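Local coordinates for protein glutathione S-transferase (Ceriporiopsis subvermispora, PDB 6J3E) that is a serine-type glutathione S-transferase, an enzyme of the family that typically conjugates glutathione to electrophilic substrates or uses it to cleave them, at residues 17-22 / 26-31. Sequence-based numbering, arbitrary orientation.
With EDO (1,2-ethanediol), chain D.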
loop_
_atom_site.group_PDB
_atom_site.type_symbol
_atom_site.label_atom_id
_atom_site.label_comp_id
_atom_site.label_asym_id
_atom_site.label_seq_id
_atom_site.Cartn_x
_atom_site.Cartn_y
_atom_site.Cartn_z
ATOM N N ASP A 17 16.580 -20.669 19.090
ATOM C CA ASP A 17 17.007 -20.490 17.701
ATOM C C ASP A 17 17.986 -19.362 17.553
ATOM O O ASP A 17 18.791 -19.379 16.619
ATOM C CB ASP A 17 15.839 -20.159 16.789
ATOM C CG ASP A 17 14.704 -21.095 16.954
ATOM O OD1 ASP A 17 14.173 -21.528 15.930
ATOM O OD2 ASP A 17 14.285 -21.366 18.103
ATOM N N LYS A 18 17.904 -18.380 18.450
ATOM C CA LYS A 18 18.501 -17.049 18.403
ATOM C C LYS A 18 18.024 -16.228 17.207
ATOM O O LYS A 18 18.543 -15.129 16.971
ATOM C CB LYS A 18 20.043 -17.089 18.480
ATOM C CG LYS A 18 20.799 -17.435 17.230
ATOM C CD LYS A 18 22.068 -18.221 17.545
ATOM C CE LYS A 18 23.051 -17.380 18.311
ATOM N NZ LYS A 18 24.392 -17.949 18.182
ATOM N N ALA A 19 17.005 -16.703 16.486
ATOM C CA ALA A 19 16.455 -16.001 15.328
ATOM C C ALA A 19 15.175 -15.279 15.734
ATOM O O ALA A 19 14.192 -15.921 16.116
ATOM C CB ALA A 19 16.173 -16.967 14.179
ATOM N N TRP A 20 15.183 -13.952 15.635
ATOM C CA TRP A 20 14.053 -13.143 16.085
ATOM C C TRP A 20 13.619 -12.064 15.100
ATOM O O TRP A 20 12.480 -11.604 15.197
ATOM C CB TRP A 20 14.401 -12.460 17.408
ATOM C CG TRP A 20 15.515 -11.519 17.192
ATOM C CD1 TRP A 20 16.849 -11.795 17.279
ATOM C CD2 TRP A 20 15.410 -10.155 16.778
ATOM N NE1 TRP A 20 17.579 -10.676 16.970
ATOM C CE2 TRP A 20 16.719 -9.657 16.655
ATOM C CE3 TRP A 20 14.334 -9.300 16.519
ATOM C CZ2 TRP A 20 16.980 -8.349 16.271
ATOM C CZ3 TRP A 20 14.596 -8.007 16.135
ATOM C CH2 TRP A 20 15.905 -7.543 16.016
ATOM N N SER A 21 14.473 -11.625 14.180
ATOM C CA SER A 21 14.236 -10.380 13.453
ATOM C C SER A 21 13.049 -10.507 12.506
ATOM O O SER A 21 12.865 -11.549 11.869
ATOM C CB SER A 21 15.480 -9.976 12.661
ATOM O OG SER A 21 15.160 -9.049 11.644
ATOM N N PRO A 22 12.239 -9.457 12.369
ATOM C CA PRO A 22 11.177 -9.520 11.364
ATOM C C PRO A 22 11.729 -9.472 9.954
ATOM O O PRO A 22 11.274 -10.233 9.084
ATOM C CB PRO A 22 10.305 -8.298 11.706
ATOM C CG PRO A 22 11.227 -7.348 12.372
ATOM C CD PRO A 22 12.240 -8.179 13.106
ATOM N N LYS A 26 11.648 -12.862 7.141
ATOM C CA LYS A 26 11.117 -12.834 5.787
ATOM C C LYS A 26 12.030 -13.630 4.869
ATOM O O LYS A 26 11.575 -14.507 4.127
ATOM C CB LYS A 26 10.959 -11.393 5.298
ATOM C CG LYS A 26 9.826 -10.615 5.969
ATOM C CD LYS A 26 9.585 -9.257 5.297
ATOM C CE LYS A 26 10.296 -8.158 6.027
ATOM N NZ LYS A 26 10.618 -6.977 5.206
ATOM N N THR A 27 13.339 -13.400 4.975
ATOM C CA THR A 27 14.287 -14.096 4.103
ATOM C C THR A 27 14.527 -15.536 4.555
ATOM O O THR A 27 14.699 -16.429 3.714
ATOM C CB THR A 27 15.591 -13.299 4.023
ATOM O OG1 THR A 27 15.346 -12.114 3.263
ATOM C CG2 THR A 27 16.710 -14.093 3.338
ATOM N N ARG A 28 14.521 -15.792 5.866
ATOM C CA ARG A 28 14.604 -17.169 6.336
ATOM C C ARG A 28 13.399 -17.973 5.853
ATOM O O ARG A 28 13.550 -19.055 5.270
ATOM C CB ARG A 28 14.715 -17.211 7.864
ATOM C CG ARG A 28 14.913 -18.620 8.427
ATOM C CD ARG A 28 15.127 -18.645 9.941
ATOM N NE ARG A 28 16.351 -17.968 10.358
ATOM C CZ ARG A 28 17.570 -18.508 10.319
ATOM N NH1 ARG A 28 17.758 -19.741 9.866
ATOM N NH2 ARG A 28 18.615 -17.804 10.736
ATOM N N TYR A 29 12.189 -17.452 6.081
ATOM C CA TYR A 29 10.998 -18.106 5.552
ATOM C C TYR A 29 11.155 -18.393 4.062
ATOM O O TYR A 29 10.886 -19.511 3.603
ATOM C CB TYR A 29 9.759 -17.236 5.802
ATOM C CG TYR A 29 9.015 -17.490 7.105
ATOM C CD1 TYR A 29 8.696 -18.784 7.515
ATOM C CD2 TYR A 29 8.599 -16.436 7.905
ATOM C CE1 TYR A 29 7.993 -19.017 8.693
ATOM C CE2 TYR A 29 7.904 -16.657 9.080
ATOM C CZ TYR A 29 7.600 -17.947 9.476
ATOM O OH TYR A 29 6.906 -18.156 10.662
ATOM N N THR A 30 11.640 -17.407 3.297
ATOM C CA THR A 30 11.735 -17.574 1.848
ATOM C C THR A 30 12.719 -18.687 1.474
ATOM O O THR A 30 12.417 -19.523 0.606
ATOM C CB THR A 30 12.111 -16.239 1.189
ATOM O OG1 THR A 30 11.190 -15.224 1.617
ATOM C CG2 THR A 30 12.022 -16.338 -0.329
ATOM N N LEU A 31 13.884 -18.743 2.137
ATOM C CA LEU A 31 14.844 -19.810 1.845
ATOM C C LEU A 31 14.323 -21.181 2.281
ATOM O O LEU A 31 14.603 -22.185 1.618
ATOM C CB LEU A 31 16.185 -19.504 2.512
ATOM C CG LEU A 31 16.990 -18.320 1.967
ATOM C CD1 LEU A 31 18.012 -17.896 2.992
ATOM C CD2 LEU A 31 17.687 -18.671 0.667
HETATM C C1 EDO D . 15.791 -5.182 4.885
HETATM O O1 EDO D . 15.716 -4.266 5.989
HETATM C C2 EDO D . 14.386 -5.453 4.367
HETATM O O2 EDO D . 13.822 -6.537 5.104
#
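Lys26, which packs against Pro22 one turn back, has its carbonyl oxygen gripped twice by Thr30: Thr30 N donates to Lys26 O at 3.0 Å and Thr30 OG1 to the same oxygen at 2.6 Å, from opposite faces of the carbonyl plane. Threonine suits this place because its hydroxyl can fold back onto the preceding turn of the helix. At its own amide, Lys26 N donates to Pro22 O over 3.3 Å, a fairly straight bond (158° at the hydrogen) that closes the first helical turn. Proline, with no N-H to offer, fits that first turn, while Ser21 before it is the N-cap, its OG bonded to Thr24 N. The Lys26 side chain starts anti to its own carbonyl carbon (chi1 -71°), which brings CG to 3.5 Å from Pro22 O; despite the bend at chi3, CE stays within 3.8 Å of the same Pro22 O. Lys26 NZ donates to O2 of an ethanediol, probably from the crystallisation liquor, at 3.2 Å and also bonds Ser86 OG; both residues contact glutathione when it is bound. An alanine in place of this lysine would probably leave the Ser86 hydroxyl without its ammonium partner and uncover the side of Pro22 O along which the methylenes run. On another side of the helix, Arg28 sets out with CG opposite the backbone N (chi1 -176°) and turns at chi3, bringing NE obliquely to 4.0 Å from Ala19 CB. The small methyl of Ala19 probably lets the arginine lie alongside it, while Arg28 NH2 makes its salt bridge with Asp9 OD2, tying the helix to strand 5-9. The capped start of helix 22-34 belongs to the β1-α1 unit of the thioredoxin-like N-terminal domain of glutathione transferases, where Asn23 and Lys26 line the glutathione site.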